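Local coordinates for protein putative adenylate cyclase (Vibrio parahaemolyticus, PDB 2ACA) that is of unproven function but probably acts on a triphosphate substrate, perhaps as an adenylate cyclase, within its beta tunnel, at residues K60-R65 / S98-M103; G121-T126 / V157-Q162; A24-V29 / I125-L130. One frame throughout, in Å; residues are numbered along the deposited sequence.

In the fold
All three contacts are buried and apolar, and each lays a helix against the outer surface of the eight-stranded antiparallel sheet that defines the CYTH fold. Contacts 2 and 3 hold the same strand, 123-130: their centres lie about 11 Å apart and they share Ile125, which meets helix 152-162 in one and helix 22-30 in the other. Contact 1 sits across the chain's centre, its centre about 31 and 30 Å from theirs, where helix 93-102 covers strand 61-68. Leucines alone make contact 1, whereas a phenylalanine takes part in contacts 2 and 3, mainly through its ring in contact 3. Contact 1 also has a phosphate ion inside its strand and a second subunit beside its helix.

Contact 1: residues K60-R65 / S98-M103; sequences KSLVLR and SMLENM. With PO4 (phosphate ion), chain D.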
loop_
_atom_site.group_PDB
_atom_site.type_symbol
_atom_site.label_atom_id
_atom_site.label_comp_id
_atom_site.label_asym_id
_atom_site.label_seq_id
_atom_site.Cartn_x
_atom_site.Cartn_y
_atom_site.Cartn_z
ATOM N N LYS A 60 1.030 -3.868 -18.797
ATOM C CA LYS A 60 0.867 -3.289 -17.475
ATOM C C LYS A 60 2.212 -3.073 -16.801
ATOM O O LYS A 60 3.199 -3.721 -17.133
ATOM C CB LYS A 60 0.003 -4.211 -16.612
ATOM C CG LYS A 60 -1.356 -4.509 -17.197
ATOM C CD LYS A 60 -2.064 -5.617 -16.417
ATOM C CE LYS A 60 -3.420 -5.952 -17.028
ATOM N NZ LYS A 60 -4.094 -7.050 -16.294
ATOM N N SER A 61 2.239 -2.147 -15.857
ATOM C CA SER A 61 3.448 -1.865 -15.105
ATOM C C SER A 61 3.064 -1.730 -13.638
ATOM O O SER A 61 2.023 -1.157 -13.298
ATOM C CB SER A 61 4.128 -0.582 -15.613
ATOM O OG SER A 61 3.227 0.510 -15.641
ATOM N N LEU A 62 3.908 -2.290 -12.782
ATOM C CA LEU A 62 3.723 -2.281 -11.336
ATOM C C LEU A 62 4.921 -1.530 -10.781
ATOM O O LEU A 62 6.055 -1.928 -11.007
ATOM C CB LEU A 62 3.701 -3.721 -10.819
ATOM C CG LEU A 62 3.795 -3.970 -9.313
ATOM C CD1 LEU A 62 2.631 -3.335 -8.578
ATOM C CD2 LEU A 62 3.811 -5.481 -9.077
ATOM N N VAL A 63 4.674 -0.452 -10.052
ATOM C CA VAL A 63 5.770 0.347 -9.540
ATOM C C VAL A 63 5.683 0.782 -8.085
ATOM O O VAL A 63 4.614 1.126 -7.592
ATOM C CB VAL A 63 5.917 1.646 -10.408
ATOM C CG1 VAL A 63 7.021 2.547 -9.852
ATOM C CG2 VAL A 63 6.199 1.274 -11.867
ATOM N N LEU A 64 6.816 0.734 -7.393
ATOM C CA LEU A 64 6.897 1.238 -6.037
ATOM C C LEU A 64 7.707 2.517 -6.265
ATOM O O LEU A 64 8.711 2.502 -6.996
ATOM C CB LEU A 64 7.624 0.255 -5.114
ATOM C CG LEU A 64 6.757 -0.943 -4.668
ATOM C CD1 LEU A 64 7.483 -1.781 -3.624
ATOM C CD2 LEU A 64 5.445 -0.423 -4.083
ATOM N N ARG A 65 7.271 3.627 -5.683
ATOM C CA ARG A 65 7.965 4.899 -5.899
ATOM C C ARG A 65 8.124 5.696 -4.630
ATOM O O ARG A 65 7.193 5.797 -3.837
ATOM C CB ARG A 65 7.200 5.733 -6.945
ATOM C CG ARG A 65 7.594 7.211 -7.029
ATOM C CD ARG A 65 6.712 7.966 -8.047
ATOM N NE ARG A 65 6.794 7.379 -9.381
ATOM C CZ ARG A 65 6.023 7.735 -10.407
ATOM N NH1 ARG A 65 5.104 8.679 -10.254
ATOM N NH2 ARG A 65 6.169 7.151 -11.588
ATOM N N SER A 98 9.095 -5.939 0.184
ATOM C CA SER A 98 9.177 -7.294 0.713
ATOM C C SER A 98 7.901 -8.102 0.410
ATOM O O SER A 98 7.968 -9.274 0.035
ATOM C CB SER A 98 9.435 -7.227 2.222
ATOM O OG SER A 98 9.677 -8.513 2.759
HETATM N N MSE A 99 6.739 -7.468 0.551
HETATM C CA MSE A 99 5.483 -8.160 0.277
HETATM C C MSE A 99 5.348 -8.535 -1.197
HETATM O O MSE A 99 4.891 -9.630 -1.517
HETATM C CB MSE A 99 4.288 -7.307 0.714
HETATM C CG MSE A 99 4.081 -7.247 2.215
HETATM SE SE MSE A 99 2.471 -6.270 2.748
HETATM C CE MSE A 99 3.239 -4.502 2.628
ATOM N N LEU A 100 5.742 -7.634 -2.096
ATOM C CA LEU A 100 5.656 -7.926 -3.528
ATOM C C LEU A 100 6.563 -9.111 -3.906
ATOM O O LEU A 100 6.224 -9.929 -4.760
ATOM C CB LEU A 100 6.037 -6.693 -4.362
ATOM C CG LEU A 100 5.026 -5.548 -4.477
ATOM C CD1 LEU A 100 5.553 -4.473 -5.440
ATOM C CD2 LEU A 100 3.702 -6.102 -4.973
ATOM N N GLU A 101 7.721 -9.209 -3.275
ATOM C CA GLU A 101 8.619 -10.322 -3.583
ATOM C C GLU A 101 8.000 -11.612 -3.049
ATOM O O GLU A 101 8.031 -12.652 -3.702
ATOM C CB GLU A 101 9.994 -10.069 -2.966
ATOM C CG GLU A 101 10.584 -8.752 -3.439
ATOM C CD GLU A 101 12.087 -8.699 -3.334
ATOM O OE1 GLU A 101 12.755 -9.531 -3.984
ATOM O OE2 GLU A 101 12.601 -7.821 -2.611
ATOM N N ASN A 102 7.404 -11.520 -1.870
ATOM C CA ASN A 102 6.755 -12.668 -1.264
ATOM C C ASN A 102 5.584 -13.068 -2.176
ATOM O O ASN A 102 5.210 -14.237 -2.254
ATOM C CB ASN A 102 6.274 -12.283 0.139
ATOM C CG ASN A 102 5.914 -13.492 1.000
ATOM O OD1 ASN A 102 5.664 -13.355 2.198
ATOM N ND2 ASN A 102 5.873 -14.671 0.390
HETATM N N MSE A 103 5.026 -12.092 -2.885
HETATM C CA MSE A 103 3.915 -12.345 -3.805
HETATM C C MSE A 103 4.403 -12.900 -5.140
HETATM O O MSE A 103 3.623 -13.066 -6.077
HETATM C CB MSE A 103 3.104 -11.059 -4.025
HETATM C CG MSE A 103 2.148 -10.739 -2.861
HETATM SE SE MSE A 103 1.672 -8.861 -2.645
HETATM C CE MSE A 103 0.332 -8.715 -4.034
HETATM P P PO4 D . 4.589 9.672 -13.972
HETATM O O1 PO4 D . 5.786 8.987 -14.524
HETATM O O2 PO4 D . 3.598 9.895 -15.057
HETATM O O3 PO4 D . 4.989 10.978 -13.394
HETATM O O4 PO4 D . 3.980 8.830 -12.913
#
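Strand 61-65 and the last turn of helix 93-102 come closest at Leu64 and Leu100, whose CA atoms stand 9.6 Å apart, a gap that leucines from both sides can bridge. Leu100 projects from the helix between Leu62 and Leu64, which leave the same face of the strand two residues apart. It meets both partners tip to tip: CD1 of Leu100 lies 3.8 Å from CD1 of Leu64, and both methyls of Leu100 lie 4.2 Å from CD2 of Leu62. Trp75 of the adjoining strand touches both strand leucines. On the strand's inner side, Arg65 turns the edge of its guanidinium to a phosphate ion, probably from the crystallisation liquor, NH1 and NH2 both donating to O4 at 2.9 and 3.1 Å, while NE forms salt bridges with Glu43 and Asp45. Branched hydrocarbon thus packs the outer side of the strand at Leu62 and Leu64 against the helix, and the inner side offers a place where an anion can bind, consistent with the polyphosphate-binding tunnel of CYTH proteins.

Contact 2: residues G121-T126 / V157-Q162; sequences GEFHIT and VALAQQ
Leu159 is the residue of segment 157-162 that reaches Phe123 and Ile125, the two apolar side chains on the facing side of strand 123-126. Ahead of it, Val157 turns to another part of the sheet and packs on Leu15 of strand 11-19, so this helix spans more than one strand. At Leu159 the CG stands anti to the backbone N (chi1 -177°), which carries the methyls out toward the strand. The touching is done by one branch, CD2. It lies 3.7 Å from CB of Phe123, at the root of that side chain, and a looser 4.4 Å from CG1 of Ile125; relative to the Phe123 ring the methyl comes in obliquely. Leucine suits the place: its length carries a methyl from the helix to the two strand residues. Leu159 also touches Phe139 of strand 134-143.

Helix 152-162 is one of the helices that pack on the outside of the CYTH sheet. Because successive residues of a strand point to opposite faces, Phe123 and Ile125 face the helix, while the intervening His124 points away from it and meets the ring of Phe119. Tyr152 and Arg155, earlier in the same helix, also touch Phe123.

Ala160 follows on the helix and rests on Tyr17, a small side chain consistent with close approach to strand 11-19 there. The helical backbone bonding carries on past Leu159, with Gln161 N donating to Val157 O at 2.8 Å.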
loop_
_atom_site.group_PDB
_atom_site.type_symbol
_atom_site.label_atom_id
_atom_site.label_comp_id
_atom_site.label_asym_id
_atom_site.label_seq_id
_atom_site.Cartn_x
_atom_site.Cartn_y
_atom_site.Cartn_z
ATOM N N GLY A 121 -4.192 25.124 -11.508
ATOM C CA GLY A 121 -5.583 24.743 -11.629
ATOM C C GLY A 121 -5.644 23.300 -11.170
ATOM O O GLY A 121 -5.163 22.973 -10.086
ATOM N N GLU A 122 -6.221 22.432 -11.993
ATOM C CA GLU A 122 -6.314 21.019 -11.655
ATOM C C GLU A 122 -5.280 20.250 -12.470
ATOM O O GLU A 122 -5.161 19.028 -12.359
ATOM C CB GLU A 122 -7.716 20.486 -11.967
ATOM C CG GLU A 122 -8.084 20.508 -13.443
ATOM C CD GLU A 122 -9.490 20.011 -13.692
ATOM O OE1 GLU A 122 -9.806 18.879 -13.262
ATOM O OE2 GLU A 122 -10.285 20.747 -14.317
ATOM N N PHE A 123 -4.530 20.978 -13.290
ATOM C CA PHE A 123 -3.509 20.370 -14.131
ATOM C C PHE A 123 -2.164 20.321 -13.419
ATOM O O PHE A 123 -1.814 21.238 -12.675
ATOM C CB PHE A 123 -3.386 21.150 -15.438
ATOM C CG PHE A 123 -4.648 21.165 -16.243
ATOM C CD1 PHE A 123 -5.171 19.985 -16.763
ATOM C CD2 PHE A 123 -5.334 22.354 -16.459
ATOM C CE1 PHE A 123 -6.362 19.989 -17.484
ATOM C CE2 PHE A 123 -6.526 22.372 -17.176
ATOM C CZ PHE A 123 -7.042 21.186 -17.691
ATOM N N HIS A 124 -1.417 19.247 -13.657
ATOM C CA HIS A 124 -0.111 19.062 -13.035
ATOM C C HIS A 124 1.020 19.308 -14.022
ATOM O O HIS A 124 0.923 18.940 -15.189
ATOM C CB HIS A 124 0.024 17.635 -12.496
ATOM C CG HIS A 124 -1.054 17.239 -11.536
ATOM N ND1 HIS A 124 -1.263 17.888 -10.340
ATOM C CD2 HIS A 124 -1.979 16.249 -11.593
ATOM C CE1 HIS A 124 -2.270 17.320 -9.701
ATOM N NE2 HIS A 124 -2.723 16.323 -10.440
ATOM N N ILE A 125 2.092 19.935 -13.554
ATOM C CA ILE A 125 3.242 20.179 -14.401
ATOM C C ILE A 125 4.436 19.513 -13.743
ATOM O O ILE A 125 4.783 19.847 -12.614
ATOM C CB ILE A 125 3.560 21.678 -14.545
ATOM C CG1 ILE A 125 2.390 22.413 -15.206
ATOM C CG2 ILE A 125 4.838 21.845 -15.356
ATOM C CD1 ILE A 125 2.675 23.884 -15.480
ATOM N N THR A 126 5.056 18.567 -14.440
ATOM C CA THR A 126 6.217 17.857 -13.911
ATOM C C THR A 126 7.492 18.205 -14.680
ATOM O O THR A 126 7.530 18.153 -15.908
ATOM C CB THR A 126 5.998 16.315 -13.968
ATOM O OG1 THR A 126 4.876 15.968 -13.150
ATOM C CG2 THR A 126 7.222 15.562 -13.448
ATOM N N VAL A 157 -2.651 20.427 -24.124
ATOM C CA VAL A 157 -1.838 20.930 -25.223
ATOM C C VAL A 157 -1.820 22.450 -25.114
ATOM O O VAL A 157 -0.774 23.081 -25.274
ATOM C CB VAL A 157 -2.421 20.522 -26.601
ATOM C CG1 VAL A 157 -1.567 21.104 -27.722
ATOM C CG2 VAL A 157 -2.473 19.006 -26.718
ATOM N N ALA A 158 -2.982 23.030 -24.825
ATOM C CA ALA A 158 -3.097 24.477 -24.675
ATOM C C ALA A 158 -2.106 24.936 -23.614
ATOM O O ALA A 158 -1.292 25.833 -23.847
ATOM C CB ALA A 158 -4.518 24.852 -24.259
ATOM N N LEU A 159 -2.183 24.311 -22.443
ATOM C CA LEU A 159 -1.287 24.649 -21.345
ATOM C C LEU A 159 0.160 24.491 -21.805
ATOM O O LEU A 159 0.999 25.360 -21.557
ATOM C CB LEU A 159 -1.559 23.739 -20.139
ATOM C CG LEU A 159 -0.752 23.997 -18.862
ATOM C CD1 LEU A 159 -0.992 25.417 -18.378
ATOM C CD2 LEU A 159 -1.152 22.988 -17.789
ATOM N N ALA A 160 0.444 23.381 -22.481
ATOM C CA ALA A 160 1.791 23.117 -22.974
ATOM C C ALA A 160 2.264 24.266 -23.859
ATOM O O ALA A 160 3.422 24.684 -23.785
ATOM C CB ALA A 160 1.818 21.803 -23.756
ATOM N N GLN A 161 1.355 24.773 -24.691
ATOM C CA GLN A 161 1.669 25.869 -25.599
ATOM C C GLN A 161 2.111 27.118 -24.850
ATOM O O GLN A 161 2.877 27.927 -25.376
ATOM C CB GLN A 161 0.461 26.197 -26.479
ATOM C CG GLN A 161 0.029 25.057 -27.395
ATOM C CD GLN A 161 -1.011 25.480 -28.423
ATOM O OE1 GLN A 161 -2.010 26.117 -28.087
ATOM N NE2 GLN A 161 -0.782 25.120 -29.682
ATOM N N GLN A 162 1.627 27.271 -23.621
ATOM C CA GLN A 162 1.984 28.424 -22.805
ATOM C C GLN A 162 3.481 28.430 -22.495
ATOM O O GLN A 162 4.085 29.495 -22.334
ATOM C CB GLN A 162 1.174 28.427 -21.503
ATOM C CG GLN A 162 -0.327 28.623 -21.709
ATOM C CD GLN A 162 -1.092 28.808 -20.404
ATOM O OE1 GLN A 162 -0.774 29.692 -19.607
ATOM N NE2 GLN A 162 -2.110 27.978 -20.185
#

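Contact 3: residues A24-V29 / I125-L130; sequences AFLNMV and ITLDFL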
loop_
_atom_site.group_PDB
_atom_site.type_symbol
_atom_site.label_atom_id
_atom_site.label_comp_id
_atom_site.label_asym_id
_atom_site.label_seq_id
_atom_site.Cartn_x
_atom_site.Cartn_y
_atom_site.Cartn_z
ATOM N N ALA A 24 14.435 28.923 -18.373
ATOM C CA ALA A 24 13.524 29.537 -19.319
ATOM C C ALA A 24 12.151 29.012 -18.962
ATOM O O ALA A 24 11.220 29.780 -18.705
ATOM C CB ALA A 24 13.889 29.133 -20.734
ATOM N N PHE A 25 12.048 27.687 -18.941
ATOM C CA PHE A 25 10.814 27.009 -18.591
ATOM C C PHE A 25 10.419 27.491 -17.205
ATOM O O PHE A 25 9.262 27.827 -16.961
ATOM C CB PHE A 25 11.028 25.484 -18.587
ATOM C CG PHE A 25 9.842 24.696 -18.091
ATOM C CD1 PHE A 25 9.554 24.623 -16.729
ATOM C CD2 PHE A 25 9.002 24.033 -18.987
ATOM C CE1 PHE A 25 8.450 23.907 -16.266
ATOM C CE2 PHE A 25 7.893 23.313 -18.533
ATOM C CZ PHE A 25 7.619 23.252 -17.166
ATOM N N LEU A 26 11.397 27.531 -16.305
ATOM C CA LEU A 26 11.167 27.965 -14.933
ATOM C C LEU A 26 10.639 29.400 -14.915
ATOM O O LEU A 26 9.638 29.688 -14.256
ATOM C CB LEU A 26 12.469 27.865 -14.128
ATOM C CG LEU A 26 12.400 27.445 -12.651
ATOM C CD1 LEU A 26 11.626 28.478 -11.845
ATOM C CD2 LEU A 26 11.752 26.070 -12.536
ATOM N N ASN A 27 11.312 30.291 -15.644
ATOM C CA ASN A 27 10.902 31.695 -15.728
ATOM C C ASN A 27 9.439 31.760 -16.150
ATOM O O ASN A 27 8.670 32.579 -15.647
ATOM C CB ASN A 27 11.743 32.463 -16.762
ATOM C CG ASN A 27 13.212 32.548 -16.389
ATOM O OD1 ASN A 27 13.561 32.847 -15.246
ATOM N ND2 ASN A 27 14.084 32.303 -17.363
HETATM N N MSE A 28 9.069 30.886 -17.082
HETATM C CA MSE A 28 7.706 30.834 -17.589
HETATM C C MSE A 28 6.695 30.543 -16.483
HETATM O O MSE A 28 5.766 31.324 -16.281
HETATM C CB MSE A 28 7.592 29.782 -18.696
HETATM C CG MSE A 28 8.579 29.975 -19.843
HETATM SE SE MSE A 28 8.561 31.747 -20.620
HETATM C CE MSE A 28 10.224 32.422 -19.912
ATOM N N VAL A 29 6.869 29.430 -15.767
ATOM C CA VAL A 29 5.947 29.087 -14.680
ATOM C C VAL A 29 6.134 30.094 -13.555
ATOM O O VAL A 29 5.220 30.359 -12.774
ATOM C CB VAL A 29 6.195 27.652 -14.124
ATOM C CG1 VAL A 29 7.572 27.559 -13.482
ATOM C CG2 VAL A 29 5.112 27.294 -13.108
ATOM N N ILE A 125 2.092 19.935 -13.554
ATOM C CA ILE A 125 3.242 20.179 -14.401
ATOM C C ILE A 125 4.436 19.513 -13.743
ATOM O O ILE A 125 4.783 19.847 -12.614
ATOM C CB ILE A 125 3.560 21.678 -14.545
ATOM C CG1 ILE A 125 2.390 22.413 -15.206
ATOM C CG2 ILE A 125 4.838 21.845 -15.356
ATOM C CD1 ILE A 125 2.675 23.884 -15.480
ATOM N N THR A 126 5.056 18.567 -14.440
ATOM C CA THR A 126 6.217 17.857 -13.911
ATOM C C THR A 126 7.492 18.205 -14.680
ATOM O O THR A 126 7.530 18.153 -15.908
ATOM C CB THR A 126 5.998 16.315 -13.968
ATOM O OG1 THR A 126 4.876 15.968 -13.150
ATOM C CG2 THR A 126 7.222 15.562 -13.448
ATOM N N LEU A 127 8.540 18.558 -13.948
ATOM C CA LEU A 127 9.814 18.884 -14.571
ATOM C C LEU A 127 10.853 17.880 -14.053
ATOM O O LEU A 127 11.127 17.819 -12.856
ATOM C CB LEU A 127 10.219 20.326 -14.230
ATOM C CG LEU A 127 11.538 20.818 -14.833
ATOM C CD1 LEU A 127 11.433 20.783 -16.348
ATOM C CD2 LEU A 127 11.854 22.238 -14.366
ATOM N N ASP A 128 11.420 17.091 -14.961
ATOM C CA ASP A 128 12.397 16.070 -14.602
ATOM C C ASP A 128 13.767 16.297 -15.211
ATOM O O ASP A 128 13.903 16.940 -16.254
ATOM C CB ASP A 128 11.901 14.696 -15.059
ATOM C CG ASP A 128 10.642 14.268 -14.354
ATOM O OD1 ASP A 128 9.960 13.355 -14.868
ATOM O OD2 ASP A 128 10.336 14.836 -13.287
ATOM N N PHE A 129 14.786 15.748 -14.563
ATOM C CA PHE A 129 16.143 15.850 -15.070
ATOM C C PHE A 129 16.869 14.520 -14.975
ATOM O O PHE A 129 17.241 14.071 -13.881
ATOM C CB PHE A 129 16.960 16.889 -14.308
ATOM C CG PHE A 129 18.432 16.837 -14.623
ATOM C CD1 PHE A 129 18.893 17.138 -15.903
ATOM C CD2 PHE A 129 19.352 16.450 -13.652
ATOM C CE1 PHE A 129 20.246 17.053 -16.211
ATOM C CE2 PHE A 129 20.701 16.362 -13.947
ATOM C CZ PHE A 129 21.152 16.663 -15.230
ATOM N N LEU A 130 17.075 13.884 -16.114
ATOM C CA LEU A 130 17.795 12.634 -16.110
ATOM C C LEU A 130 19.234 12.954 -16.438
ATOM O O LEU A 130 19.552 13.426 -17.537
ATOM C CB LEU A 130 17.226 11.675 -17.139
ATOM C CG LEU A 130 16.493 10.453 -16.613
ATOM C CD1 LEU A 130 15.225 10.862 -15.883
ATOM C CD2 LEU A 130 16.180 9.562 -17.800
#
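Phe25 and the pair Ile125 and Leu127 pass one another in opposite directions, so that the aromatic ring slots in beside the two strand side chains instead of meeting them end on. Each strand residue addresses a different part of the ring. Ile125 comes to its edge, with CG2 in the ring plane and 3.6 Å from CZ, whereas Leu127 covers a face: its CD1 lies 4.2 Å above the plane, displaced toward the rim. The other methyl of Leu127, CD2, is 4.1 Å from CD1 of Phe25. A flat ring fits here because it offers broad apolar surface to one neighbour and a thin rim to the next. With CG anti to the backbone N (chi1 174°), Phe25 reaches outward from its helix and brings CZ to the isoleucine.

Helix 22-30 follows the first strand of the CYTH fold and lies on the outside of the sheet, nearly antiparallel to strand 123-130: segments 24-29 and 125-130 run at 159° to each other, with their axes 11.4 Å apart. That spacing is filled by the large side chains, and Phe25 and Leu127 supply the closest CA pair.

Leu26 stands at the margin. Its CB points neither at the strand nor away from it, yet the end of its side chain comes nearer and sets CD2 at 4.2 Å from CD2 of Leu127, so CD2 of Leu127 is shared by Phe25 and Leu26, while CD1 lies over the Phe25 ring. Phe163 stacks on Phe25 and also touches Ile125. On the strand's other side, Asp128 makes a salt bridge with Arg115, a polar pairing facing away from this helix.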